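Repressor protein C2 (Enterobacteria phage P22, PDB 2R1J) binds the phage operators OR and OL and blocks transcription of lytic genes, which keeps the prophage dormant in the host chromosome. Local coordinates at residues N32-I35 with S36-R40; R9-A12 with R13-K16. All coordinates share one frame; numbering follows the deposited sequence.

Overall arrangement
The two contacts show how a small helical domain builds one DNA-binding surface from separate helices. Interaction 1 lies along helix 32-39, which meets bases and backbone of the operator; interaction 2 lies along helix 6-17, earlier in the chain, and reaches the phosphates of DT3 and DT4 of chain B. Their centres are about 12 Å apart, and Glu39 ties them together: its OE2 stands 2.7 Å from Arg14 NE and its OE1 3.0 Å from Arg11 NE, two salt bridges backed by packing of Ile10 against Trp38 and Glu39. The phosphate of DT4 is shared, Ser36 of interaction 1 taking OP2 and Arg11 of interaction 2 taking OP1.

Interaction 1: N32-I35 with S36-R40; sequences NVAI and SQWER. With nucleotides of chain B; nucleotides of chain A.
Ile35 and Trp38 make the tight side of this helical turn: Ile35 CD1 lies 3.6 Å from Trp38 CZ3, the methyl meeting the benzo ring obliquely. Over one indole face, near the rim of the ring, sits the carbonyl oxygen of Ala34, 3.3 Å above the plane, while the same oxygen accepts the Trp38 backbone N-H. With CG anti to the carbonyl carbon (chi1 -61°), the indole folds back along the helix over this carbonyl, and its NE1 donates to OP2 of DC13 of chain A at 2.8 Å, the phosphate lying at the ring edge. Leu53 touches the Trp38 side chain and Ile10 packs against its CB, so a buried ring has its polar edge on the DNA backbone.

The side turned to the bases is packed more loosely. Val33 CG1 and Gln37 NE2 are 3.7 Å apart, and both residues meet bases, Val33 by packing, its CG1 3.3 Å from O4 of DT15 of chain A, and Gln37 by a hydrogen bond from NE2 to O4 of a further thymine. Asn32 makes looser packing contacts, its ND2 standing 3.9 Å from the C7 methyl of DT4 of chain B. Nearby, Ser36 OG donates to OP2 of that nucleotide at 2.8 Å and accepts two bonds from Arg40, whose NE and NH2 approach side-on with the oxygen in the guanidinium plane. The hydroxyl is thereby fixed between arginine and phosphate, and Arg40 NH2 has a second partner in Glu42. Direct base contacts flanked by phosphate bonds are characteristic of the recognition helix of a Cro/C1-type helix-turn-helix.

Interaction 2: R9-A12 with R13-K16; sequences RIRA and RRKK. With nucleotides of chain B.
Arg11 forms a local contact with Arg14 and Lys15, three and four residues on, along helix 6-17, the first helix of this Cro/C1-type helix-turn-helix domain. The helix precedes the two-helix DNA-binding motif and packs against helices 21-28, 32-39 and 61-66. Regular i to i+4 bonds run through the turn, among them Lys15 N to Arg11 O at 2.9 Å, with an N-H...O angle of 169°. On the inner side Ile10 reaches Leu64, Trp38 and Glu39, and Arg9 turns away to bond the carbonyl of Leu64. On the outer side the long chains of Arg11 and Lys15 run alongside each other, Lys15 CE resting 4.0 Å from Arg11 CG.

Arg11 and Arg14 likewise run in company toward the DNA. Their spacing of three residues puts them on one side of the helix, and matching first torsions, with CG anti to the backbone N (chi1 173° and 179°), keep the chains on a shared course; their guanidinium planes are nearly perpendicular. Arg11 NE and Arg14 NH2 come within 4.0 Å, and the anions around them probably offset that proximity: Glu39 forms salt bridges to both NE atoms, while Arg11 NH2 and Arg14 NH1 turn to phosphate, and Arg14 NH1 also bonds the carbonyl of Ile19. The reach of Arg14 to the DNA is marginal, a weak bond of 3.3 Å from NH1 to OP1 of DT3 of chain B. Arg11 holds the next phosphate more closely: OP1 of DT4 of chain B lies at the edge of its guanidinium, near the plane, and takes a bond from NH2 at 2.7 Å.

Interaction 1: N32-I35 with S36-R40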
ATOM      1  N   ASN C  32      14.729  -0.381  11.409  1.00 25.04           N
ATOM      2  CA  ASN C  32      14.196   0.583  12.346  1.00 26.11           C
ATOM      3  C   ASN C  32      14.276   1.961  11.679  1.00 25.29           C
ATOM      4  O   ASN C  32      13.445   2.830  11.923  1.00 25.56           O
ATOM      5  CB  ASN C  32      15.040   0.567  13.620  1.00 27.04           C
ATOM      6  CG  ASN C  32      16.453   0.974  13.371  1.00 27.46           C
ATOM      7  OD1 ASN C  32      17.151   0.361  12.554  1.00 29.89           O
ATOM      8  ND2 ASN C  32      16.903   2.015  14.061  1.00 26.49           N
ATOM      9  N   VAL C  33      15.282   2.175  10.835  1.00 24.73           N
ATOM     10  CA  VAL C  33      15.397   3.464  10.160  1.00 24.46           C
ATOM     11  C   VAL C  33      14.164   3.720   9.247  1.00 23.40           C
ATOM     12  O   VAL C  33      13.647   4.840   9.179  1.00 22.93           O
ATOM     13  CB  VAL C  33      16.713   3.546   9.337  1.00 25.28           C
ATOM     14  CG1 VAL C  33      16.809   4.911   8.640  1.00 25.47           C
ATOM     15  CG2 VAL C  33      17.912   3.357  10.266  1.00 25.06           C
ATOM     16  N   ALA C  34      13.682   2.695   8.548  1.00 24.17           N
ATOM     17  CA  ALA C  34      12.513   2.877   7.711  1.00 22.61           C
ATOM     18  C   ALA C  34      11.324   3.315   8.574  1.00 22.01           C
ATOM     19  O   ALA C  34      10.540   4.182   8.200  1.00 21.62           O
ATOM     20  CB  ALA C  34      12.178   1.582   6.982  1.00 21.58           C
ATOM     21  N   ILE C  35      11.180   2.711   9.754  1.00 22.83           N
ATOM     22  CA  ILE C  35      10.067   3.103  10.623  1.00 23.27           C
ATOM     23  C   ILE C  35      10.223   4.585  10.984  1.00 22.82           C
ATOM     24  O   ILE C  35       9.243   5.350  10.956  1.00 23.62           O
ATOM     25  CB  ILE C  35      10.036   2.259  11.930  1.00 23.08           C
ATOM     26  CG1 ILE C  35       9.856   0.778  11.599  1.00 23.30           C
ATOM     27  CG2 ILE C  35       8.875   2.748  12.825  1.00 22.39           C
ATOM     28  CD1 ILE C  35       8.617   0.450  10.800  1.00 23.89           C
ATOM     29  N   SER C  36      11.443   4.985  11.321  1.00 23.81           N
ATOM     30  CA  SER C  36      11.741   6.376  11.668  1.00 24.37           C
ATOM     31  C   SER C  36      11.403   7.320  10.530  1.00 24.80           C
ATOM     32  O   SER C  36      10.841   8.395  10.732  1.00 23.59           O
ATOM     33  CB  SER C  36      13.215   6.520  12.060  1.00 24.56           C
ATOM     34  OG  SER C  36      13.573   7.881  12.183  1.00 25.37           O
ATOM     35  N   GLN C  37      11.704   6.890   9.305  1.00 24.17           N
ATOM     36  CA  GLN C  37      11.416   7.721   8.149  1.00 24.38           C
ATOM     37  C   GLN C  37       9.907   7.870   7.930  1.00 23.48           C
ATOM     38  O   GLN C  37       9.448   8.954   7.609  1.00 25.69           O
ATOM     39  CB  GLN C  37      12.115   7.132   6.916  1.00 22.15           C
ATOM     40  CG  GLN C  37      13.611   7.147   6.996  1.00 22.09           C
ATOM     41  CD  GLN C  37      14.261   6.240   5.950  1.00 23.01           C
ATOM     42  OE1 GLN C  37      13.655   5.264   5.495  1.00 23.34           O
ATOM     43  NE2 GLN C  37      15.503   6.548   5.591  1.00 22.31           N
ATOM     44  N   TRP C  38       9.138   6.797   8.098  1.00 23.12           N
ATOM     45  CA  TRP C  38       7.698   6.880   7.932  1.00 22.23           C
ATOM     46  C   TRP C  38       7.089   7.774   9.012  1.00 23.69           C
ATOM     47  O   TRP C  38       6.208   8.591   8.727  1.00 25.66           O
ATOM     48  CB  TRP C  38       7.027   5.514   8.038  1.00 22.40           C
ATOM     49  CG  TRP C  38       7.497   4.547   6.996  1.00 22.36           C
ATOM     50  CD1 TRP C  38       8.138   4.852   5.818  1.00 23.02           C
ATOM     51  CD2 TRP C  38       7.384   3.135   7.048  1.00 21.20           C
ATOM     52  NE1 TRP C  38       8.445   3.687   5.136  1.00 20.92           N
ATOM     53  CE2 TRP C  38       7.992   2.617   5.868  1.00 21.81           C
ATOM     54  CE3 TRP C  38       6.832   2.246   7.973  1.00 21.11           C
ATOM     55  CZ2 TRP C  38       8.065   1.247   5.600  1.00 19.97           C
ATOM     56  CZ3 TRP C  38       6.904   0.876   7.715  1.00 21.68           C
ATOM     57  CH2 TRP C  38       7.517   0.384   6.535  1.00 22.71           C
ATOM     58  N   GLU C  39       7.568   7.628  10.246  1.00 25.47           N
ATOM     59  CA  GLU C  39       6.978   8.419  11.342  1.00 24.55           C
ATOM     60  C   GLU C  39       7.212   9.911  11.199  1.00 25.26           C
ATOM     61  O   GLU C  39       6.348  10.708  11.577  1.00 26.36           O
ATOM     62  CB  GLU C  39       7.489   7.936  12.715  1.00 25.54           C
ATOM     63  CG  GLU C  39       7.155   6.490  12.952  1.00 25.61           C
ATOM     64  CD  GLU C  39       7.356   6.021  14.389  1.00 27.12           C
ATOM     65  OE1 GLU C  39       8.171   6.619  15.104  1.00 28.73           O
ATOM     66  OE2 GLU C  39       6.705   5.028  14.753  1.00 27.90           O
ATOM     67  N   ARG C  40       8.364  10.282  10.655  1.00 24.56           N
ATOM     68  CA  ARG C  40       8.717  11.681  10.467  1.00 24.77           C
ATOM     69  C   ARG C  40       8.278  12.207   9.098  1.00 25.85           C
ATOM     70  O   ARG C  40       8.573  13.346   8.724  1.00 25.44           O
ATOM     71  CB  ARG C  40      10.218  11.868  10.647  1.00 26.08           C
ATOM     72  CG  ARG C  40      10.697  11.680  12.092  1.00 26.52           C
ATOM     73  CD  ARG C  40      12.185  11.828  12.215  1.00 28.56           C
ATOM     74  NE  ARG C  40      12.859  10.712  11.573  1.00 29.05           N
ATOM     75  CZ  ARG C  40      13.362  10.750  10.343  1.00 30.38           C
ATOM     76  NH1 ARG C  40      13.284  11.868   9.630  1.00 30.81           N
ATOM     77  NH2 ARG C  40      13.901   9.660   9.819  1.00 27.11           N
TER
ATOM     78  P    DT B   4      12.963   9.677  15.531  1.00 31.60           P
ATOM     79  OP1  DT B   4      11.987  10.749  15.832  1.00 31.08           O
ATOM     80  OP2  DT B   4      12.513   8.518  14.702  1.00 30.19           O
ATOM     81  O5'  DT B   4      14.226  10.381  14.876  1.00 30.80           O
ATOM     82  C5'  DT B   4      14.936  11.374  15.620  1.00 32.52           C
ATOM     83  C4'  DT B   4      16.168  11.838  14.882  1.00 32.92           C
ATOM     84  O4'  DT B   4      17.165  10.798  14.848  1.00 31.70           O
ATOM     85  C3'  DT B   4      15.975  12.298  13.437  1.00 33.59           C
ATOM     86  O3'  DT B   4      16.748  13.487  13.283  1.00 36.09           O
ATOM     87  C2'  DT B   4      16.565  11.157  12.620  1.00 32.70           C
ATOM     88  C1'  DT B   4      17.678  10.665  13.522  1.00 31.77           C
ATOM     89  N1   DT B   4      18.091   9.259  13.368  1.00 27.75           N
ATOM     90  C2   DT B   4      19.441   8.980  13.210  1.00 26.53           C
ATOM     91  O2   DT B   4      20.293   9.836  13.049  1.00 29.26           O
ATOM     92  N3   DT B   4      19.756   7.650  13.237  1.00 26.28           N
ATOM     93  C4   DT B   4      18.883   6.593  13.378  1.00 25.83           C
ATOM     94  O4   DT B   4      19.316   5.455  13.442  1.00 27.70           O
ATOM     95  C5   DT B   4      17.483   6.946  13.456  1.00 26.24           C
ATOM     96  C7   DT B   4      16.467   5.855  13.545  1.00 27.78           C
ATOM     97  C6   DT B   4      17.156   8.249  13.443  1.00 26.73           C
TER
ATOM     98  P    DC A  13       9.530   1.844   1.889  1.00 19.80           P
ATOM     99  OP1  DC A  13       8.319   1.043   2.064  1.00 18.49           O
ATOM    100  OP2  DC A  13       9.959   2.803   2.931  1.00 19.92           O
ATOM    101  O5'  DC A  13      10.690   0.779   1.758  1.00 20.22           O
ATOM    102  C5'  DC A  13      11.732   0.699   2.715  1.00 21.67           C
ATOM    103  C4'  DC A  13      13.015   0.312   2.020  1.00 21.45           C
ATOM    104  O4'  DC A  13      13.442   1.458   1.227  1.00 21.65           O
ATOM    105  C3'  DC A  13      14.146   0.076   3.021  1.00 21.36           C
ATOM    106  O3'  DC A  13      14.346  -1.285   3.320  1.00 21.17           O
ATOM    107  C2'  DC A  13      15.378   0.683   2.375  1.00 23.63           C
ATOM    108  C1'  DC A  13      14.867   1.546   1.227  1.00 21.76           C
ATOM    109  N1   DC A  13      15.250   2.957   1.451  1.00 21.83           N
ATOM    110  C2   DC A  13      16.513   3.377   1.019  1.00 20.97           C
ATOM    111  O2   DC A  13      17.273   2.537   0.563  1.00 21.56           O
ATOM    112  N3   DC A  13      16.870   4.671   1.142  1.00 21.09           N
ATOM    113  C4   DC A  13      16.039   5.546   1.713  1.00 19.87           C
ATOM    114  N4   DC A  13      16.424   6.833   1.778  1.00 20.67           N
ATOM    115  C5   DC A  13      14.767   5.141   2.224  1.00 20.04           C
ATOM    116  C6   DC A  13      14.408   3.850   2.059  1.00 21.11           C
ATOM    117  P    DT A  15      20.822  -3.605   6.263  1.00 38.44           P
ATOM    118  OP1  DT A  15      21.155  -5.049   6.236  1.00 40.26           O
ATOM    119  OP2  DT A  15      19.868  -3.088   7.273  1.00 39.58           O
ATOM    120  O5'  DT A  15      22.140  -2.730   6.420  1.00 39.15           O
ATOM    121  C5'  DT A  15      23.143  -2.737   5.415  1.00 38.31           C
ATOM    122  C4'  DT A  15      24.194  -1.695   5.716  1.00 37.65           C
ATOM    123  O4'  DT A  15      23.633  -0.371   5.562  1.00 36.75           O
ATOM    124  C3'  DT A  15      24.815  -1.731   7.116  1.00 39.52           C
ATOM    125  O3'  DT A  15      26.210  -1.416   6.990  1.00 43.40           O
ATOM    126  C2'  DT A  15      24.088  -0.620   7.851  1.00 37.43           C
ATOM    127  C1'  DT A  15      23.852   0.393   6.739  1.00 33.51           C
ATOM    128  N1   DT A  15      22.680   1.261   6.917  1.00 29.57           N
ATOM    129  C2   DT A  15      22.833   2.607   6.690  1.00 26.71           C
ATOM    130  O2   DT A  15      23.899   3.128   6.412  1.00 29.53           O
ATOM    131  N3   DT A  15      21.684   3.337   6.811  1.00 26.22           N
ATOM    132  C4   DT A  15      20.438   2.873   7.153  1.00 23.33           C
ATOM    133  O4   DT A  15      19.501   3.663   7.225  1.00 24.85           O
ATOM    134  C5   DT A  15      20.351   1.460   7.414  1.00 25.21           C
ATOM    135  C7   DT A  15      19.041   0.873   7.830  1.00 25.84           C
ATOM    136  C6   DT A  15      21.463   0.728   7.281  1.00 26.67           C
TER

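Interaction 2: R9-A12 with R13-K16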
ATOM      1  N   ARG C   9       0.120   9.224  12.833  1.00 30.63           N
ATOM      2  CA  ARG C   9      -0.767   8.132  13.195  1.00 30.56           C
ATOM      3  C   ARG C   9       0.028   6.852  13.414  1.00 31.42           C
ATOM      4  O   ARG C   9      -0.335   6.008  14.236  1.00 32.20           O
ATOM      5  CB  ARG C   9      -1.822   7.924  12.113  1.00 31.46           C
ATOM      6  CG  ARG C   9      -2.863   9.036  12.098  1.00 31.89           C
ATOM      7  CD  ARG C   9      -3.993   8.761  11.112  1.00 33.00           C
ATOM      8  NE  ARG C   9      -3.597   8.995   9.724  1.00 33.11           N
ATOM      9  CZ  ARG C   9      -3.556  10.190   9.138  1.00 35.28           C
ATOM     10  NH1 ARG C   9      -3.888  11.293   9.814  1.00 36.10           N
ATOM     11  NH2 ARG C   9      -3.192  10.285   7.859  1.00 35.20           N
ATOM     12  N   ILE C  10       1.120   6.711  12.674  1.00 29.59           N
ATOM     13  CA  ILE C  10       1.970   5.542  12.815  1.00 28.68           C
ATOM     14  C   ILE C  10       2.655   5.561  14.180  1.00 29.38           C
ATOM     15  O   ILE C  10       2.621   4.554  14.904  1.00 29.55           O
ATOM     16  CB  ILE C  10       3.045   5.503  11.687  1.00 28.24           C
ATOM     17  CG1 ILE C  10       2.358   5.188  10.348  1.00 27.65           C
ATOM     18  CG2 ILE C  10       4.079   4.438  11.964  1.00 29.06           C
ATOM     19  CD1 ILE C  10       3.333   5.193   9.157  1.00 27.03           C
ATOM     20  N   ARG C  11       3.256   6.695  14.535  1.00 28.08           N
ATOM     21  CA  ARG C  11       3.963   6.786  15.807  1.00 30.03           C
ATOM     22  C   ARG C  11       2.993   6.626  16.964  1.00 31.47           C
ATOM     23  O   ARG C  11       3.259   5.853  17.875  1.00 30.97           O
ATOM     24  CB  ARG C  11       4.741   8.105  15.917  1.00 30.42           C
ATOM     25  CG  ARG C  11       5.373   8.352  17.282  1.00 31.09           C
ATOM     26  CD  ARG C  11       6.346   9.513  17.241  1.00 33.09           C
ATOM     27  NE  ARG C  11       7.556   9.152  16.500  1.00 34.50           N
ATOM     28  CZ  ARG C  11       8.535   9.997  16.187  1.00 35.11           C
ATOM     29  NH1 ARG C  11       8.464  11.272  16.550  1.00 35.59           N
ATOM     30  NH2 ARG C  11       9.584   9.564  15.493  1.00 35.56           N
ATOM     31  N   ALA C  12       1.860   7.322  16.929  1.00 31.87           N
ATOM     32  CA  ALA C  12       0.919   7.190  18.041  1.00 33.38           C
ATOM     33  C   ALA C  12       0.480   5.743  18.227  1.00 34.10           C
ATOM     34  O   ALA C  12       0.377   5.247  19.353  1.00 33.66           O
ATOM     35  CB  ALA C  12      -0.287   8.077  17.829  1.00 33.85           C
ATOM     36  N   ARG C  13       0.236   5.051  17.122  1.00 34.21           N
ATOM     37  CA  ARG C  13      -0.201   3.667  17.182  1.00 35.75           C
ATOM     38  C   ARG C  13       0.892   2.767  17.753  1.00 34.83           C
ATOM     39  O   ARG C  13       0.613   1.829  18.514  1.00 34.30           O
ATOM     40  CB  ARG C  13      -0.614   3.214  15.781  1.00 38.13           C
ATOM     41  CG  ARG C  13      -1.712   2.193  15.746  1.00 43.10           C
ATOM     42  CD  ARG C  13      -2.958   2.736  16.410  1.00 46.19           C
ATOM     43  NE  ARG C  13      -4.064   1.792  16.342  1.00 50.33           N
ATOM     44  CZ  ARG C  13      -4.049   0.576  16.881  1.00 51.51           C
ATOM     45  NH1 ARG C  13      -5.109  -0.216  16.768  1.00 52.29           N
ATOM     46  NH2 ARG C  13      -2.976   0.150  17.535  1.00 52.87           N
ATOM     47  N   ARG C  14       2.144   3.047  17.394  1.00 32.91           N
ATOM     48  CA  ARG C  14       3.268   2.269  17.897  1.00 33.31           C
ATOM     49  C   ARG C  14       3.408   2.477  19.417  1.00 33.65           C
ATOM     50  O   ARG C  14       3.617   1.514  20.155  1.00 33.14           O
ATOM     51  CB  ARG C  14       4.566   2.682  17.205  1.00 32.82           C
ATOM     52  CG  ARG C  14       5.780   1.910  17.710  1.00 32.77           C
ATOM     53  CD  ARG C  14       7.032   2.213  16.909  1.00 33.03           C
ATOM     54  NE  ARG C  14       7.410   3.627  16.939  1.00 32.00           N
ATOM     55  CZ  ARG C  14       8.004   4.226  17.963  1.00 31.42           C
ATOM     56  NH1 ARG C  14       8.293   3.529  19.066  1.00 29.72           N
ATOM     57  NH2 ARG C  14       8.316   5.516  17.882  1.00 30.82           N
ATOM     58  N   LYS C  15       3.312   3.730  19.863  1.00 33.13           N
ATOM     59  CA  LYS C  15       3.406   4.068  21.288  1.00 35.47           C
ATOM     60  C   LYS C  15       2.345   3.286  22.072  1.00 36.47           C
ATOM     61  O   LYS C  15       2.598   2.830  23.180  1.00 35.16           O
ATOM     62  CB  LYS C  15       3.150   5.554  21.520  1.00 36.33           C
ATOM     63  CG  LYS C  15       3.997   6.505  20.721  1.00 40.28           C
ATOM     64  CD  LYS C  15       5.426   6.449  21.147  1.00 41.94           C
ATOM     65  CE  LYS C  15       6.020   7.840  21.145  1.00 43.69           C
ATOM     66  NZ  LYS C  15       7.302   7.879  21.912  1.00 45.14           N
ATOM     67  N   LYS C  16       1.162   3.143  21.493  1.00 37.43           N
ATOM     68  CA  LYS C  16       0.072   2.410  22.136  1.00 39.67           C
ATOM     69  C   LYS C  16       0.453   0.947  22.386  1.00 40.57           C
ATOM     70  O   LYS C  16       0.157   0.390  23.452  1.00 39.19           O
ATOM     71  CB  LYS C  16      -1.179   2.483  21.253  1.00 40.83           C
ATOM     72  CG  LYS C  16      -2.468   2.802  21.977  1.00 43.57           C
ATOM     73  CD  LYS C  16      -2.409   4.160  22.654  1.00 44.22           C
ATOM     74  CE  LYS C  16      -3.717   4.487  23.376  1.00 45.35           C
ATOM     75  NZ  LYS C  16      -3.619   5.735  24.202  1.00 43.93           N
TER
ATOM     76  P    DT B   4      12.963   9.677  15.531  1.00 31.60           P
ATOM     77  OP1  DT B   4      11.987  10.749  15.832  1.00 31.08           O
ATOM     78  OP2  DT B   4      12.513   8.518  14.702  1.00 30.19           O
ATOM     79  O5'  DT B   4      14.226  10.381  14.876  1.00 30.80           O
ATOM     80  C5'  DT B   4      14.936  11.374  15.620  1.00 32.52           C
ATOM     81  C4'  DT B   4      16.168  11.838  14.882  1.00 32.92           C
ATOM     82  O4'  DT B   4      17.165  10.798  14.848  1.00 31.70           O
ATOM     83  C3'  DT B   4      15.975  12.298  13.437  1.00 33.59           C
ATOM     84  O3'  DT B   4      16.748  13.487  13.283  1.00 36.09           O
ATOM     85  C2'  DT B   4      16.565  11.157  12.620  1.00 32.70           C
ATOM     86  C1'  DT B   4      17.678  10.665  13.522  1.00 31.77           C
ATOM     87  N1   DT B   4      18.091   9.259  13.368  1.00 27.75           N
ATOM     88  C2   DT B   4      19.441   8.980  13.210  1.00 26.53           C
ATOM     89  O2   DT B   4      20.293   9.836  13.049  1.00 29.26           O
ATOM     90  N3   DT B   4      19.756   7.650  13.237  1.00 26.28           N
ATOM     91  C4   DT B   4      18.883   6.593  13.378  1.00 25.83           C
ATOM     92  O4   DT B   4      19.316   5.455  13.442  1.00 27.70           O
ATOM     93  C5   DT B   4      17.483   6.946  13.456  1.00 26.24           C
ATOM     94  C7   DT B   4      16.467   5.855  13.545  1.00 27.78           C
ATOM     95  C6   DT B   4      17.156   8.249  13.443  1.00 26.73           C
ATOM     96  P    DT B   3      12.575   4.180  19.803  1.00 40.83           P
ATOM     97  OP1  DT B   3      11.225   4.665  20.172  1.00 41.19           O
ATOM     98  OP2  DT B   3      12.729   2.885  19.115  1.00 41.51           O
ATOM     99  O5'  DT B   3      13.305   5.329  18.979  1.00 38.71           O
ATOM    100  C5'  DT B   3      13.318   6.650  19.497  1.00 35.91           C
ATOM    101  C4'  DT B   3      14.150   7.576  18.639  1.00 33.15           C
ATOM    102  O4'  DT B   3      15.542   7.175  18.635  1.00 31.21           O
ATOM    103  C3'  DT B   3      13.744   7.751  17.168  1.00 32.00           C
ATOM    104  O3'  DT B   3      13.563   9.149  16.937  1.00 31.86           O
ATOM    105  C2'  DT B   3      14.951   7.229  16.400  1.00 31.05           C
ATOM    106  C1'  DT B   3      16.086   7.496  17.366  1.00 31.85           C
ATOM    107  N1   DT B   3      17.307   6.690  17.174  1.00 30.78           N
ATOM    108  C2   DT B   3      18.486   7.339  16.879  1.00 29.14           C
ATOM    109  O2   DT B   3      18.570   8.542  16.733  1.00 31.29           O
ATOM    110  N3   DT B   3      19.574   6.521  16.757  1.00 29.16           N
ATOM    111  C4   DT B   3      19.608   5.150  16.892  1.00 29.55           C
ATOM    112  O4   DT B   3      20.683   4.547  16.762  1.00 33.09           O
ATOM    113  C5   DT B   3      18.336   4.530  17.183  1.00 30.57           C
ATOM    114  C7   DT B   3      18.265   3.039  17.329  1.00 31.22           C
ATOM    115  C6   DT B   3      17.262   5.321  17.306  1.00 29.95           C
TER